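Local coordinates for protein CurH (Lyngbya majuscula, PDB 3KG7) that probably catalyses the dehydration of a beta-hydroxyacyl intermediate to an alpha,beta-unsaturated one during assembly of the polyketide curacin, using a double hotdog fold, at residues E155-I160 against C208-P213; F216-D221 against Q259-D264; H35-D40 against I200-I205; I265-L268 against A274-R277. One frame throughout, in Å; residues are numbered along the deposited sequence.

Interaction 1: residues E155-I160 against C208-P213; sequences EIYASI and CTRLTP
Tyr-157, near the C-terminal end of helix 150-159, reaches Arg-210 in the loop that leaves the hotdog helix 202-207, and so ties an outer helix to the interior of the second hotdog. The helix and loop backbones stay well apart, the CA atoms of Tyr-157 and Arg-210 being 9.0 Å from each other. A tyrosine suits this place because its flat, long ring spans the gap while a polar atom sits at its far end. With CG anti to the carbonyl carbon (chi1 -55°), the ring extends from the helix toward the loop and its OH donates to the carbonyl O of Arg-210 at 2.6 Å. The acceptor lies at the ring edge, in its plane, while the hydroxyl itself stands tilted from the carbonyl plane, with a C=O...O angle of 127°. Tyr-157 OH also rests 3.3 Å from Arg-210 CB, and the two side chains cross nearly at a right angle. The arginine runs extended from there, carrying its guanidinium away from the hydroxyl: NH1 donates to the O of Leu-168, and the group makes a cation-pi contact with Tyr-164, whose ring also meets that of Tyr-157 edge-to-face. Because the contact is buried, the phenol bond supplies a polar partner to a loop carbonyl that belongs to neither helix nor strand, and it helps fix how the tyrosine ring sits while the guanidinium finds its partners in Leu-168 O and the Tyr-164 ring.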
loop_
_atom_site.group_PDB
_atom_site.type_symbol
_atom_site.label_atom_id
_atom_site.label_comp_id
_atom_site.label_asym_id
_atom_site.label_seq_id
_atom_site.Cartn_x
_atom_site.Cartn_y
_atom_site.Cartn_z
ATOM N N GLU C 155 7.674 2.857 42.414
ATOM C CA GLU C 155 7.545 1.593 43.129
ATOM C C GLU C 155 6.229 0.893 42.802
ATOM O O GLU C 155 6.199 -0.326 42.638
ATOM C CB GLU C 155 7.717 1.802 44.635
ATOM C CG GLU C 155 9.185 1.914 45.060
ATOM C CD GLU C 155 9.355 2.591 46.418
ATOM O OE1 GLU C 155 8.984 3.785 46.540
ATOM O OE2 GLU C 155 9.872 1.939 47.359
ATOM N N ILE C 156 5.152 1.667 42.686
ATOM C CA ILE C 156 3.850 1.111 42.329
ATOM C C ILE C 156 3.913 0.449 40.954
ATOM O O ILE C 156 3.444 -0.680 40.783
ATOM C CB ILE C 156 2.732 2.179 42.424
ATOM C CG1 ILE C 156 2.128 2.164 43.833
ATOM C CG2 ILE C 156 1.644 1.961 41.355
ATOM C CD1 ILE C 156 1.147 3.290 44.103
ATOM N N TYR C 157 4.517 1.143 39.992
ATOM C CA TYR C 157 4.688 0.606 38.647
ATOM C C TYR C 157 5.548 -0.648 38.663
ATOM O O TYR C 157 5.192 -1.654 38.051
ATOM C CB TYR C 157 5.313 1.646 37.727
ATOM C CG TYR C 157 4.562 2.952 37.670
ATOM C CD1 TYR C 157 3.135 2.991 37.748
ATOM C CD2 TYR C 157 5.265 4.154 37.511
ATOM C CE1 TYR C 157 2.438 4.203 37.691
ATOM C CE2 TYR C 157 4.579 5.371 37.438
ATOM C CZ TYR C 157 3.165 5.386 37.537
ATOM O OH TYR C 157 2.497 6.585 37.477
ATOM N N ALA C 158 6.672 -0.583 39.375
ATOM C CA ALA C 158 7.566 -1.730 39.519
ATOM C C ALA C 158 6.835 -2.923 40.122
ATOM O O ALA C 158 7.169 -4.075 39.827
ATOM C CB ALA C 158 8.778 -1.363 40.358
ATOM N N SER C 159 5.827 -2.629 40.944
ATOM C CA SER C 159 5.025 -3.641 41.626
ATOM C C SER C 159 4.055 -4.358 40.694
ATOM O O SER C 159 3.556 -5.444 41.015
ATOM C CB SER C 159 4.254 -3.001 42.776
ATOM O OG SER C 159 5.140 -2.567 43.801
ATOM N N ILE C 160 3.788 -3.743 39.549
ATOM C CA ILE C 160 2.991 -4.377 38.515
ATOM C C ILE C 160 3.860 -4.667 37.287
ATOM O O ILE C 160 3.367 -4.747 36.159
ATOM C CB ILE C 160 1.737 -3.545 38.186
ATOM C CG1 ILE C 160 2.115 -2.076 37.916
ATOM C CG2 ILE C 160 0.737 -3.651 39.369
ATOM C CD1 ILE C 160 1.089 -1.275 37.124
ATOM N N CYS C 208 -0.309 10.533 30.374
ATOM C CA CYS C 208 -1.603 11.008 30.868
ATOM C C CYS C 208 -2.350 9.970 31.699
ATOM O O CYS C 208 -3.238 10.314 32.491
ATOM C CB CYS C 208 -2.474 11.438 29.688
ATOM S SG CYS C 208 -1.765 12.819 28.795
ATOM N N THR C 209 -1.978 8.706 31.511
ATOM C CA THR C 209 -2.749 7.594 32.021
ATOM C C THR C 209 -2.135 7.040 33.296
ATOM O O THR C 209 -2.634 6.059 33.860
ATOM C CB THR C 209 -2.831 6.476 30.975
ATOM O OG1 THR C 209 -1.559 5.834 30.871
ATOM C CG2 THR C 209 -3.226 7.036 29.613
ATOM N N ARG C 210 -1.066 7.688 33.758
ATOM C CA ARG C 210 -0.228 7.148 34.829
ATOM C C ARG C 210 -0.718 7.381 36.265
ATOM O O ARG C 210 -0.121 6.858 37.203
ATOM C CB ARG C 210 1.211 7.650 34.681
ATOM C CG ARG C 210 1.963 7.026 33.531
ATOM C CD ARG C 210 3.328 7.655 33.351
ATOM N NE ARG C 210 3.899 7.319 32.045
ATOM C CZ ARG C 210 5.065 7.772 31.582
ATOM N NH1 ARG C 210 5.817 8.590 32.309
ATOM N NH2 ARG C 210 5.482 7.412 30.377
ATOM N N LEU C 211 -1.787 8.160 36.447
ATOM C CA LEU C 211 -2.263 8.465 37.803
ATOM C C LEU C 211 -3.779 8.587 37.940
ATOM O O LEU C 211 -4.470 9.130 37.069
ATOM C CB LEU C 211 -1.576 9.720 38.364
ATOM C CG LEU C 211 -1.855 10.166 39.808
ATOM C CD1 LEU C 211 -1.383 9.143 40.838
ATOM C CD2 LEU C 211 -1.224 11.520 40.084
ATOM N N THR C 212 -4.266 8.080 39.070
ATOM C CA THR C 212 -5.667 8.099 39.438
ATOM C C THR C 212 -5.680 8.401 40.933
ATOM O O THR C 212 -4.736 8.014 41.628
ATOM C CB THR C 212 -6.312 6.714 39.206
ATOM O OG1 THR C 212 -5.653 6.038 38.127
ATOM C CG2 THR C 212 -7.785 6.851 38.875
ATOM N N PRO C 213 -6.726 9.104 41.438
ATOM C CA PRO C 213 -6.914 9.346 42.881
ATOM C C PRO C 213 -6.598 8.142 43.783
ATOM O O PRO C 213 -6.157 8.317 44.927
ATOM C CB PRO C 213 -8.403 9.688 42.978
ATOM C CG PRO C 213 -8.722 10.320 41.682
ATOM C CD PRO C 213 -7.792 9.749 40.644
#

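Interaction 2: residues F216-D221 against Q259-D264; sequences FDFSSD and QTRSYD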
loop_
_atom_site.group_PDB
_atom_site.type_symbol
_atom_site.label_atom_id
_atom_site.label_comp_id
_atom_site.label_asym_id
_atom_site.label_seq_id
_atom_site.Cartn_x
_atom_site.Cartn_y
_atom_site.Cartn_z
ATOM N N PHE C 216 -2.783 3.824 44.721
ATOM C CA PHE C 216 -2.235 2.942 45.758
ATOM C C PHE C 216 -3.133 1.722 45.999
ATOM O O PHE C 216 -2.823 0.868 46.834
ATOM C CB PHE C 216 -2.021 3.719 47.067
ATOM C CG PHE C 216 -0.980 4.807 46.967
ATOM C CD1 PHE C 216 -1.326 6.088 46.540
ATOM C CD2 PHE C 216 0.347 4.549 47.299
ATOM C CE1 PHE C 216 -0.364 7.095 46.441
ATOM C CE2 PHE C 216 1.316 5.550 47.205
ATOM C CZ PHE C 216 0.958 6.825 46.774
ATOM N N ASP C 217 -4.233 1.652 45.250
ATOM C CA ASP C 217 -5.272 0.640 45.434
ATOM C C ASP C 217 -5.080 -0.524 44.465
ATOM O O ASP C 217 -5.391 -1.672 44.795
ATOM C CB ASP C 217 -6.649 1.276 45.216
ATOM C CG ASP C 217 -7.705 0.759 46.175
ATOM O OD1 ASP C 217 -7.720 -0.454 46.476
ATOM O OD2 ASP C 217 -8.539 1.578 46.615
ATOM N N PHE C 218 -4.581 -0.203 43.270
ATOM C CA PHE C 218 -4.281 -1.176 42.216
ATOM C C PHE C 218 -3.408 -2.311 42.777
ATOM O O PHE C 218 -2.176 -2.217 42.748
ATOM C CB PHE C 218 -3.547 -0.485 41.048
ATOM C CG PHE C 218 -4.394 0.502 40.258
ATOM C CD1 PHE C 218 -4.527 0.368 38.876
ATOM C CD2 PHE C 218 -5.031 1.578 40.882
ATOM C CE1 PHE C 218 -5.292 1.276 38.136
ATOM C CE2 PHE C 218 -5.801 2.489 40.143
ATOM C CZ PHE C 218 -5.930 2.335 38.773
ATOM N N SER C 219 -4.049 -3.369 43.284
ATOM C CA SER C 219 -3.361 -4.436 44.039
ATOM C C SER C 219 -1.971 -4.756 43.483
ATOM O O SER C 219 -1.827 -5.237 42.352
ATOM C CB SER C 219 -4.219 -5.704 44.139
ATOM O OG SER C 219 -4.184 -6.449 42.932
ATOM N N SER C 220 -0.957 -4.476 44.299
ATOM C CA SER C 220 0.432 -4.504 43.858
ATOM C C SER C 220 1.092 -5.870 44.011
ATOM O O SER C 220 1.751 -6.347 43.087
ATOM C CB SER C 220 1.241 -3.441 44.610
ATOM O OG SER C 220 1.157 -3.622 46.013
ATOM N N ASP C 221 0.877 -6.498 45.166
ATOM C CA ASP C 221 1.672 -7.642 45.637
ATOM C C ASP C 221 1.622 -8.932 44.799
ATOM O O ASP C 221 2.027 -9.996 45.276
ATOM C CB ASP C 221 1.322 -7.950 47.103
ATOM C CG ASP C 221 1.628 -6.790 48.038
ATOM O OD1 ASP C 221 0.948 -5.742 47.944
ATOM O OD2 ASP C 221 2.539 -6.935 48.883
ATOM N N GLN C 259 -14.208 -7.716 35.464
ATOM C CA GLN C 259 -12.819 -7.479 35.902
ATOM C C GLN C 259 -12.013 -6.460 35.083
ATOM O O GLN C 259 -11.106 -6.831 34.332
ATOM C CB GLN C 259 -12.063 -8.813 36.005
ATOM C CG GLN C 259 -10.857 -8.801 36.951
ATOM C CD GLN C 259 -11.241 -8.722 38.426
ATOM O OE1 GLN C 259 -12.344 -9.105 38.824
ATOM N NE2 GLN C 259 -10.320 -8.224 39.244
ATOM N N THR C 260 -12.352 -5.182 35.244
ATOM C CA THR C 260 -11.668 -4.078 34.565
ATOM C C THR C 260 -11.691 -2.836 35.447
ATOM O O THR C 260 -12.669 -2.602 36.160
ATOM C CB THR C 260 -12.358 -3.696 33.230
ATOM O OG1 THR C 260 -13.716 -3.288 33.475
ATOM C CG2 THR C 260 -12.348 -4.849 32.234
ATOM N N ARG C 261 -10.623 -2.044 35.407
ATOM C CA ARG C 261 -10.631 -0.712 36.024
ATOM C C ARG C 261 -10.699 0.331 34.920
ATOM O O ARG C 261 -9.919 0.268 33.971
ATOM C CB ARG C 261 -9.376 -0.464 36.863
ATOM C CG ARG C 261 -9.199 -1.377 38.051
ATOM C CD ARG C 261 -8.002 -0.940 38.869
ATOM N NE ARG C 261 -8.324 0.168 39.765
ATOM C CZ ARG C 261 -8.678 0.027 41.043
ATOM N NH1 ARG C 261 -8.761 -1.177 41.595
ATOM N NH2 ARG C 261 -8.952 1.096 41.777
ATOM N N SER C 262 -11.622 1.283 35.036
ATOM C CA SER C 262 -11.779 2.322 34.012
ATOM C C SER C 262 -11.783 3.718 34.611
ATOM O O SER C 262 -12.270 3.920 35.729
ATOM C CB SER C 262 -13.068 2.117 33.217
ATOM O OG SER C 262 -13.358 0.742 33.046
ATOM N N TYR C 263 -11.250 4.683 33.859
ATOM C CA TYR C 263 -11.224 6.082 34.304
ATOM C C TYR C 263 -11.154 7.117 33.179
ATOM O O TYR C 263 -11.065 6.772 32.000
ATOM C CB TYR C 263 -10.134 6.330 35.376
ATOM C CG TYR C 263 -8.729 5.875 35.029
ATOM C CD1 TYR C 263 -8.350 4.534 35.165
ATOM C CD2 TYR C 263 -7.766 6.791 34.601
ATOM C CE1 TYR C 263 -7.051 4.112 34.854
ATOM C CE2 TYR C 263 -6.462 6.380 34.291
ATOM C CZ TYR C 263 -6.113 5.041 34.418
ATOM O OH TYR C 263 -4.832 4.636 34.108
ATOM N N ASP C 264 -11.214 8.389 33.566
ATOM C CA ASP C 264 -11.229 9.516 32.630
ATOM C C ASP C 264 -10.077 10.469 32.893
ATOM O O ASP C 264 -9.690 10.684 34.043
ATOM C CB ASP C 264 -12.550 10.280 32.753
ATOM C CG ASP C 264 -13.741 9.408 32.469
ATOM O OD1 ASP C 264 -13.699 8.653 31.473
ATOM O OD2 ASP C 264 -14.711 9.467 33.253
#
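A cation-pi contact between Phe-218 and Arg-261 fastens the long loop before strand 225-236 to the start of strand 260-268, in a partly buried region of the second hotdog. The arginine lies over one face of the ring, NE being 3.4 Å from Phe-218 CZ and above the ring centre, while CZ of Arg-261 is 4.1 Å from the centroid, 19° off the normal. CD adds a CH-pi contact at 3.8 Å from the same centroid, so methylene and charge share one aromatic face. The chain runs straight as far as CD and then bends at chi3 (81°), which turns the guanidinium across the ring; the two planes remain 39° apart rather than stacking flat. Arginine suits the site because, beyond the ring, NH2 can still form a salt bridge with Asp-214 OD2 and a hydrogen bond with Ser-252 OG. Asp-217 is a looser neighbour, its CB 4.1 Å from Arg-261 NH2; its carboxylate could at most add a long-range attraction. At the ring edge, Phe-218 CZ comes within 4.4 Å of Tyr-263 CE1, and Trp-226 meets the phenylalanine edge-to-face. Arg-261 and Tyr-263, two residues apart on the strand, both point toward the loop. The strand itself starts from a G1 beta bulge, in which Gln-259 and Thr-260 both face Asn-255, a feature typical of the tight turn of a beta hairpin, here between strands 243-255 and 260-268.

Interaction 3: residues H35-D40 against I200-I205; sequences HPWIGD and IHPVLI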
loop_
_atom_site.group_PDB
_atom_site.type_symbol
_atom_site.label_atom_id
_atom_site.label_comp_id
_atom_site.label_asym_id
_atom_site.label_seq_id
_atom_site.Cartn_x
_atom_site.Cartn_y
_atom_site.Cartn_z
ATOM N N HIS C 35 12.934 3.289 16.705
ATOM C CA HIS C 35 12.146 3.779 17.817
ATOM C C HIS C 35 12.787 3.392 19.148
ATOM O O HIS C 35 12.226 2.577 19.882
ATOM C CB HIS C 35 10.753 3.156 17.755
ATOM C CG HIS C 35 9.931 3.622 16.600
ATOM N ND1 HIS C 35 9.035 4.664 16.700
ATOM C CD2 HIS C 35 9.863 3.185 15.321
ATOM C CE1 HIS C 35 8.458 4.857 15.526
ATOM N NE2 HIS C 35 8.945 3.974 14.671
ATOM N N PRO C 36 13.950 3.986 19.477
ATOM C CA PRO C 36 14.622 3.629 20.718
ATOM C C PRO C 36 13.764 3.785 21.963
ATOM O O PRO C 36 14.043 3.138 22.970
ATOM C CB PRO C 36 15.805 4.602 20.771
ATOM C CG PRO C 36 15.468 5.680 19.831
ATOM C CD PRO C 36 14.709 5.008 18.741
ATOM N N TRP C 37 12.737 4.628 21.898
ATOM C CA TRP C 37 11.891 4.899 23.068
ATOM C C TRP C 37 11.190 3.659 23.609
ATOM O O TRP C 37 10.962 3.556 24.808
ATOM C CB TRP C 37 10.868 6.003 22.785
ATOM C CG TRP C 37 9.884 5.713 21.681
ATOM C CD1 TRP C 37 10.050 5.968 20.347
ATOM C CD2 TRP C 37 8.578 5.140 21.821
ATOM N NE1 TRP C 37 8.931 5.576 19.648
ATOM C CE2 TRP C 37 8.011 5.070 20.530
ATOM C CE3 TRP C 37 7.831 4.674 22.915
ATOM C CZ2 TRP C 37 6.730 4.555 20.299
ATOM C CZ3 TRP C 37 6.556 4.158 22.684
ATOM C CH2 TRP C 37 6.019 4.110 21.382
ATOM N N ILE C 38 10.860 2.719 22.727
ATOM C CA ILE C 38 10.171 1.498 23.154
ATOM C C ILE C 38 11.005 0.753 24.187
ATOM O O ILE C 38 10.472 0.196 25.144
ATOM C CB ILE C 38 9.830 0.568 21.979
ATOM C CG1 ILE C 38 9.047 1.336 20.918
ATOM C CG2 ILE C 38 9.043 -0.653 22.465
ATOM C CD1 ILE C 38 8.947 0.616 19.616
ATOM N N GLY C 39 12.321 0.772 24.005
ATOM C CA GLY C 39 13.241 0.153 24.943
ATOM C C GLY C 39 13.162 0.713 26.346
ATOM O O GLY C 39 13.643 0.093 27.290
ATOM N N ASP C 40 12.557 1.890 26.488
ATOM C CA ASP C 40 12.369 2.497 27.803
ATOM C C ASP C 40 10.927 2.383 28.331
ATOM O O ASP C 40 10.601 2.942 29.383
ATOM C CB ASP C 40 12.892 3.940 27.822
ATOM C CG ASP C 40 14.418 4.015 27.968
ATOM O OD1 ASP C 40 15.040 3.095 28.556
ATOM O OD2 ASP C 40 14.999 5.012 27.489
ATOM N N ILE C 200 0.579 14.583 19.230
ATOM C CA ILE C 200 0.933 14.020 20.538
ATOM C C ILE C 200 1.707 12.720 20.362
ATOM O O ILE C 200 1.242 11.786 19.709
ATOM C CB ILE C 200 -0.304 13.813 21.445
ATOM C CG1 ILE C 200 0.110 13.511 22.889
ATOM C CG2 ILE C 200 -1.223 12.715 20.906
ATOM C CD1 ILE C 200 -1.050 13.577 23.879
ATOM N N HIS C 201 2.909 12.675 20.927
ATOM C CA HIS C 201 3.724 11.481 20.859
ATOM C C HIS C 201 3.154 10.406 21.771
ATOM O O HIS C 201 2.656 10.727 22.855
ATOM C CB HIS C 201 5.158 11.785 21.275
ATOM C CG HIS C 201 6.112 10.668 20.976
ATOM N ND1 HIS C 201 6.382 9.659 21.879
ATOM C CD2 HIS C 201 6.827 10.382 19.862
ATOM C CE1 HIS C 201 7.237 8.809 21.337
ATOM N NE2 HIS C 201 7.521 9.223 20.114
ATOM N N PRO C 202 3.237 9.128 21.344
ATOM C CA PRO C 202 2.860 7.983 22.173
ATOM C C PRO C 202 3.222 8.134 23.654
ATOM O O PRO C 202 2.364 7.956 24.514
ATOM C CB PRO C 202 3.669 6.850 21.560
ATOM C CG PRO C 202 3.711 7.182 20.104
ATOM C CD PRO C 202 3.702 8.692 20.012
ATOM N N VAL C 203 4.473 8.481 23.946
ATOM C CA VAL C 203 4.924 8.654 25.332
ATOM C C VAL C 203 4.092 9.687 26.097
ATOM O O VAL C 203 3.635 9.429 27.214
ATOM C CB VAL C 203 6.412 9.004 25.385
ATOM C CG1 VAL C 203 6.827 9.466 26.771
ATOM C CG2 VAL C 203 7.241 7.802 24.928
ATOM N N LEU C 204 3.872 10.845 25.484
ATOM C CA LEU C 204 3.107 11.914 26.117
ATOM C C LEU C 204 1.666 11.510 26.402
ATOM O O LEU C 204 1.128 11.846 27.461
ATOM C CB LEU C 204 3.131 13.168 25.249
ATOM C CG LEU C 204 4.486 13.842 25.046
ATOM C CD1 LEU C 204 4.409 14.801 23.843
ATOM C CD2 LEU C 204 4.924 14.564 26.308
ATOM N N ILE C 205 1.031 10.810 25.464
ATOM C CA ILE C 205 -0.334 10.348 25.719
ATOM C C ILE C 205 -0.315 9.224 26.752
ATOM O O ILE C 205 -1.230 9.120 27.571
ATOM C CB ILE C 205 -1.174 10.030 24.424
ATOM C CG1 ILE C 205 -2.653 9.811 24.791
ATOM C CG2 ILE C 205 -0.589 8.866 23.621
ATOM C CD1 ILE C 205 -3.596 9.689 23.598
#
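Trp-37 gives up the most surface here, its indole being pressed against His-201, Pro-202 and Val-203 at the start of helix 202-207. The imidazole of His-201 stands edge-on to the indole in a T-shaped pair: the planes are 77° apart, and CE1 lies 3.9 Å from Trp-37 CE2, while Ile-38 CG1 covers the opposite indole face. Farther out, the six-membered ring meets apolar carbons, with Trp-37 CH2 3.6 Å from Pro-202 CB and Trp-37 CE3 3.8 Å from Val-203 CG2. The tryptophan holds CG between its own N and carbonyl carbon (chi1 61°), a conformation that lets NE1 donate to His-35 ND1 at 3.1 Å, in the plane of the His-35 ring. His-201 has a second task as N-cap: its ND1 accepts from Val-203 N, and Pro-202, lacking an N-H to satisfy, fits the first turn well. A large, flat residue thus lets a loop of the first hotdog bury against a helix end of the second. The sequence from His-201 onward matches the HPxxxD signature of polyketide synthase dehydratases, which places the contact probably close to the active-site cleft of the double hotdog fold.

Interaction 4: residues I265-L268 against A274-R277; sequences IQLL and AFGR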
loop_
_atom_site.group_PDB
_atom_site.type_symbol
_atom_site.label_atom_id
_atom_site.label_comp_id
_atom_site.label_asym_id
_atom_site.label_seq_id
_atom_site.Cartn_x
_atom_site.Cartn_y
_atom_site.Cartn_z
ATOM N N ILE C 265 -9.530 11.045 31.829
ATOM C CA ILE C 265 -8.442 12.000 31.975
ATOM C C ILE C 265 -8.712 13.233 31.137
ATOM O O ILE C 265 -9.015 13.132 29.946
ATOM C CB ILE C 265 -7.067 11.397 31.572
ATOM C CG1 ILE C 265 -6.731 10.173 32.429
ATOM C CG2 ILE C 265 -5.961 12.437 31.721
ATOM C CD1 ILE C 265 -6.230 9.014 31.644
ATOM N N GLN C 266 -8.599 14.397 31.769
ATOM C CA GLN C 266 -8.701 15.678 31.073
ATOM C C GLN C 266 -7.307 16.237 30.815
ATOM O O GLN C 266 -6.482 16.322 31.724
ATOM C CB GLN C 266 -9.522 16.690 31.877
ATOM C CG GLN C 266 -10.738 16.114 32.608
ATOM C CD GLN C 266 -11.869 15.660 31.686
ATOM O OE1 GLN C 266 -12.731 14.880 32.096
ATOM N NE2 GLN C 266 -11.871 16.146 30.446
ATOM N N LEU C 267 -7.044 16.608 29.567
ATOM C CA LEU C 267 -5.785 17.256 29.217
ATOM C C LEU C 267 -5.949 18.769 29.306
ATOM O O LEU C 267 -6.809 19.348 28.634
ATOM C CB LEU C 267 -5.312 16.834 27.823
ATOM C CG LEU C 267 -4.633 15.469 27.668
ATOM C CD1 LEU C 267 -5.630 14.315 27.733
ATOM C CD2 LEU C 267 -3.845 15.429 26.357
ATOM N N LEU C 268 -5.137 19.393 30.157
ATOM C CA LEU C 268 -5.192 20.836 30.401
ATOM C C LEU C 268 -3.875 21.490 30.014
ATOM O O LEU C 268 -2.809 20.975 30.351
ATOM C CB LEU C 268 -5.465 21.118 31.879
ATOM C CG LEU C 268 -6.689 20.523 32.582
ATOM C CD1 LEU C 268 -6.397 20.380 34.054
ATOM C CD2 LEU C 268 -7.929 21.374 32.370
ATOM N N ALA C 274 -8.768 23.186 29.120
ATOM C CA ALA C 274 -8.864 21.847 28.538
ATOM C C ALA C 274 -8.677 21.906 27.020
ATOM O O ALA C 274 -9.144 22.837 26.370
ATOM C CB ALA C 274 -10.194 21.195 28.897
ATOM N N PHE C 275 -7.971 20.926 26.469
ATOM C CA PHE C 275 -7.742 20.865 25.023
ATOM C C PHE C 275 -7.789 19.431 24.486
ATOM O O PHE C 275 -7.647 19.202 23.284
ATOM C CB PHE C 275 -6.431 21.571 24.648
ATOM C CG PHE C 275 -5.198 20.857 25.118
ATOM C CD1 PHE C 275 -4.845 20.855 26.470
ATOM C CD2 PHE C 275 -4.384 20.189 24.209
ATOM C CE1 PHE C 275 -3.710 20.192 26.913
ATOM C CE2 PHE C 275 -3.242 19.519 24.641
ATOM C CZ PHE C 275 -2.902 19.523 25.998
ATOM N N GLY C 276 -7.996 18.472 25.380
ATOM C CA GLY C 276 -8.174 17.083 24.993
ATOM C C GLY C 276 -8.669 16.253 26.156
ATOM O O GLY C 276 -8.563 16.673 27.312
ATOM N N ARG C 277 -9.229 15.084 25.860
ATOM C CA ARG C 277 -9.668 14.178 26.920
ATOM C C ARG C 277 -9.653 12.723 26.488
ATOM O O ARG C 277 -9.739 12.416 25.296
ATOM C CB ARG C 277 -11.051 14.565 27.460
ATOM C CG ARG C 277 -12.202 14.385 26.480
ATOM C CD ARG C 277 -13.523 14.794 27.112
ATOM N NE ARG C 277 -13.717 14.150 28.413
ATOM C CZ ARG C 277 -14.582 14.561 29.340
ATOM N NH1 ARG C 277 -15.346 15.627 29.125
ATOM N NH2 ARG C 277 -14.680 13.903 30.490
#
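Leu-267 pairs with Gly-276 at the centre of this contact, its N-H donating to Gly-276 O at 2.7 Å. The next bond is offset: Phe-275 N donates to Leu-267 O at 2.9 Å. Phe-275 and Gly-276 therefore both face Leu-267, which defines a classic beta bulge and shifts the register by one residue before Leu-268 pairs with Ala-274. CA-H groups add weaker contacts, Ala-274 CA lying 3.2 Å from Leu-267 O and Arg-277 CA 3.3 Å from Ile-265 O. Glycine suits its place, since it adds no side chain beside Leu-267 CB. The Phe-275 ring, by contrast, receives Leu-267 CB over one face, 4.2 Å from its centroid, and has Leu-268 C at its edge. Its chi1 of 69° puts CG between the backbone N and carbonyl carbon and folds the ring back over the neighbouring strand. All this belongs to the antiparallel hairpin of strands 260-268 and 274-286 in the second hotdog, whose axes here run at 147°. On the face bearing Gln-266, Leu-268, Ala-274 and Arg-277, the glutamine and arginine lie side by side and point the same way. The amide stands nearly upright on the guanidinium, 80° between planes, with Gln-266 NE2 over its centre, 3.3 Å from Arg-277 CZ; the flat groups touch without the geometry of a hydrogen bond. Leu-268 CD2 packs on Ala-274 CB at 4.2 Å. In the next shell, His-238 meets the Phe-275 ring with nearly parallel planes, Ser-237 OG binds Phe-275 O, and Met-234 of strand 225-236 packs on Leu-267.

Overall arrangement
From the N terminus, interaction 3 opens first, at 35-40 in the first hotdog, and closes about 160 residues later at 200-205 in the second. Interaction 1 opens inside that span at 155-160 and closes just after it at 208-213, so the two cross, one at the N-terminal end of helix 202-207, the other in the loop after it. Interaction 2 then closes the excursion from 216-221 to 259-264, and interaction 4 follows directly as a short hairpin closure; nothing nests. Interactions 1 and 2 touch, through Thr-209 O and Tyr-263 OH among others. Ile-265 and Leu-267 of interaction 4 pack on Thr-209 and Cys-208, joining strand 260-268 to the loop after the helix.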